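Putative cathepsin d (Ixodes ricinus, PDB 5N7Q) probably acts as an aspartic endopeptidase of the cathepsin D type, cleaving internal peptide bonds of proteins, and is inhibited by pepstatin A. Local coordinates at residues 139-142 against 143-146. Residues are numbered along the deposited sequence; the frame is centred on the assembly and turned at random. Where two conformers were deposited one is given.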
ATOM      1  N   PRO A 139      15.211  -4.006   4.974  1.00  8.23           N
ATOM      2  CA  PRO A 139      14.351  -3.636   3.851  1.00  8.23           C
ATOM      3  C   PRO A 139      15.062  -2.848   2.768  1.00  7.95           C
ATOM      4  O   PRO A 139      16.114  -2.243   2.989  1.00  8.41           O
ATOM      5  CB  PRO A 139      13.277  -2.765   4.500  1.00  8.17           C
ATOM      6  CG  PRO A 139      13.298  -3.145   5.955  1.00  8.04           C
ATOM      7  CD  PRO A 139      14.753  -3.385   6.222  1.00  8.05           C
ATOM      8  N   VAL A 140      14.483  -2.886   1.583  1.00  8.08           N
ATOM      9  CA  VAL A 140      15.054  -2.242   0.416  1.00  8.45           C
ATOM     10  C   VAL A 140      15.379  -0.776   0.677  1.00  8.01           C
ATOM     11  O   VAL A 140      16.510  -0.340   0.427  1.00  7.99           O
ATOM     12  CB  VAL A 140      14.156  -2.398  -0.821  1.00  9.45           C
ATOM     13  CG1 VAL A 140      14.705  -1.589  -1.984  1.00 10.09           C
ATOM     14  CG2 VAL A 140      14.081  -3.856  -1.229  1.00  9.27           C
ATOM     15  N   PHE A 141      14.432  -0.015   1.240  1.00  7.66           N
ATOM     16  CA  PHE A 141      14.679   1.412   1.402  1.00  8.33           C
ATOM     17  C   PHE A 141      15.771   1.636   2.430  1.00  8.26           C
ATOM     18  O   PHE A 141      16.600   2.525   2.292  1.00  8.57           O
ATOM     19  CB  PHE A 141      13.444   2.194   1.796  1.00  8.02           C
ATOM     20  CG  PHE A 141      13.611   3.694   1.705  1.00  8.33           C
ATOM     21  CD1 PHE A 141      13.838   4.315   0.470  1.00  8.72           C
ATOM     22  CD2 PHE A 141      13.521   4.502   2.836  1.00  8.41           C
ATOM     23  CE1 PHE A 141      13.990   5.691   0.362  1.00  8.77           C
ATOM     24  CE2 PHE A 141      13.647   5.879   2.733  1.00  8.55           C
ATOM     25  CZ  PHE A 141      13.872   6.478   1.483  1.00  8.36           C
ATOM     26  N   ASP A 142      15.753   0.832   3.497  1.00  8.70           N
ATOM     27  CA  ASP A 142      16.815   0.919   4.485  1.00  9.40           C
ATOM     28  C   ASP A 142      18.203   0.642   3.905  1.00  9.68           C
ATOM     29  O   ASP A 142      19.200   1.293   4.258  1.00  9.92           O
ATOM     30  CB  ASP A 142      16.529  -0.087   5.589  1.00  9.83           C
ATOM     31  CG  ASP A 142      15.510   0.430   6.564  1.00  9.97           C
ATOM     32  OD1 ASP A 142      14.328   0.525   6.174  1.00 10.12           O
ATOM     33  OD2 ASP A 142      15.898   0.792   7.686  1.00 11.10           O
ATOM     34  N   ASN A 143      18.258  -0.335   3.007  1.00  9.70           N
ATOM     35  CA  ASN A 143      19.506  -0.677   2.312  1.00 10.31           C
ATOM     36  C   ASN A 143      19.959   0.468   1.371  1.00  9.85           C
ATOM     37  O   ASN A 143      21.146   0.811   1.333  1.00  9.50           O
ATOM     38  CB  ASN A 143      19.317  -1.988   1.547  1.00 11.11           C
ATOM     39  CG  ASN A 143      20.579  -2.815   1.463  1.00 12.57           C
ATOM     40  OD1 ASN A 143      21.587  -2.520   2.116  1.00 13.99           O
ATOM     41  ND2 ASN A 143      20.533  -3.857   0.648  1.00 13.09           N
ATOM     42  N   MET A 144      19.013   1.102   0.681  1.00  9.59           N
ATOM     43  CA  MET A 144      19.292   2.308  -0.098  1.00 10.41           C
ATOM     44  C   MET A 144      19.890   3.394   0.786  1.00 10.31           C
ATOM     45  O   MET A 144      20.908   4.009   0.415  1.00 10.22           O
ATOM     46  CB  MET A 144      18.026   2.816  -0.777  1.00 11.07           C
ATOM     47  CG  MET A 144      17.549   1.902  -1.888  1.00 11.80           C
ATOM     48  SD  MET A 144      15.951   2.370  -2.566  1.00 14.11           S
ATOM     49  CE  MET A 144      16.442   3.509  -3.847  1.00 15.43           C
ATOM     50  N   MET A 145      19.292   3.640   1.944  0.50 10.00           N
ATOM     51  CA  MET A 145      19.823   4.646   2.869  0.50 10.34           C
ATOM     52  C   MET A 145      21.221   4.300   3.358  0.50 11.00           C
ATOM     53  O   MET A 145      22.109   5.158   3.376  0.50 11.50           O
ATOM     54  CB  MET A 145      18.907   4.831   4.071  0.50 10.25           C
ATOM     55  CG  MET A 145      17.585   5.492   3.719  0.50 10.10           C
ATOM     56  SD  MET A 145      16.689   5.997   5.195  0.50  9.71           S
ATOM     57  CE  MET A 145      16.543   4.419   6.014  0.50  9.91           C
ATOM     58  N   LYS A 146      21.419   3.045   3.742  1.00 11.24           N
ATOM     59  CA  LYS A 146      22.755   2.580   4.190  1.00 13.70           C
ATOM     60  C   LYS A 146      23.827   2.800   3.125  1.00 12.72           C
ATOM     61  O   LYS A 146      24.954   3.201   3.440  1.00 13.71           O
ATOM     62  CB  LYS A 146      22.697   1.098   4.548  1.00 16.21           C
ATOM     63  CG  LYS A 146      22.151   0.795   5.922  1.00 20.63           C
ATOM     64  CD  LYS A 146      22.026  -0.707   6.147  1.00 24.29           C
ATOM     65  CE  LYS A 146      21.473  -1.086   7.525  1.00 27.25           C
ATOM     66  NZ  LYS A 146      20.207  -0.387   7.926  1.00 29.08           N
TER
HETATM   67  O   HOH W   1      19.429   2.310   6.923  1.00 17.77           O
HETATM   68  O   HOH W   2      17.565  -1.124   8.672  1.00 27.92           O
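Helix 140-146, a short helix of the pepsin-type aspartic protease fold, starts from Pro139 at its N-cap and brings Met144 and Met145 against the Phe141 ring. Four successive i to i+4 backbone hydrogen bonds define it, from Asn143 N to Pro139 O through Lys146 N to Asp142 O, with N-H...O angles of 157° to 164°. Phe141 CG, anti to the backbone N (chi1 -169°), lies beside the carbonyl carbon, and from there the ring presents CD1 to Met144 and CE2 to Met145. Both Met-aromatic contacts are oblique: Met144 SD is 5.4 Å from the ring centroid of Phe141. In one of the two conformers of Met145, CG lies over one face of that ring, offset toward the rim, and Met145 SD is 4.7 Å from the centroid and 3.9 Å from Phe141 CE2. Met144 crosses the phenylalanine side chain at about a right angle, and Met144 SD, 4.2 Å from Phe141 CD1, also meets Val140 CG1. On the polar side, Asp142 OD2 and Lys146 NZ are 4.5 Å apart, too far for a salt bridge. Two waters link these opposite charges, accepting from Lys146 NZ and donating to Asp142 OD2 and Asp142 O respectively; the carboxylate's salt bridge, through OD1, goes to Arg328. Asn143 ND2 hydrogen-bonds to Gln103 OE1. Phe141 packs edge-to-face with Phe156 of strand 155-160; with Met144 it also touches Phe174 of strand 170-174, and Met144 reaches strand 98-101.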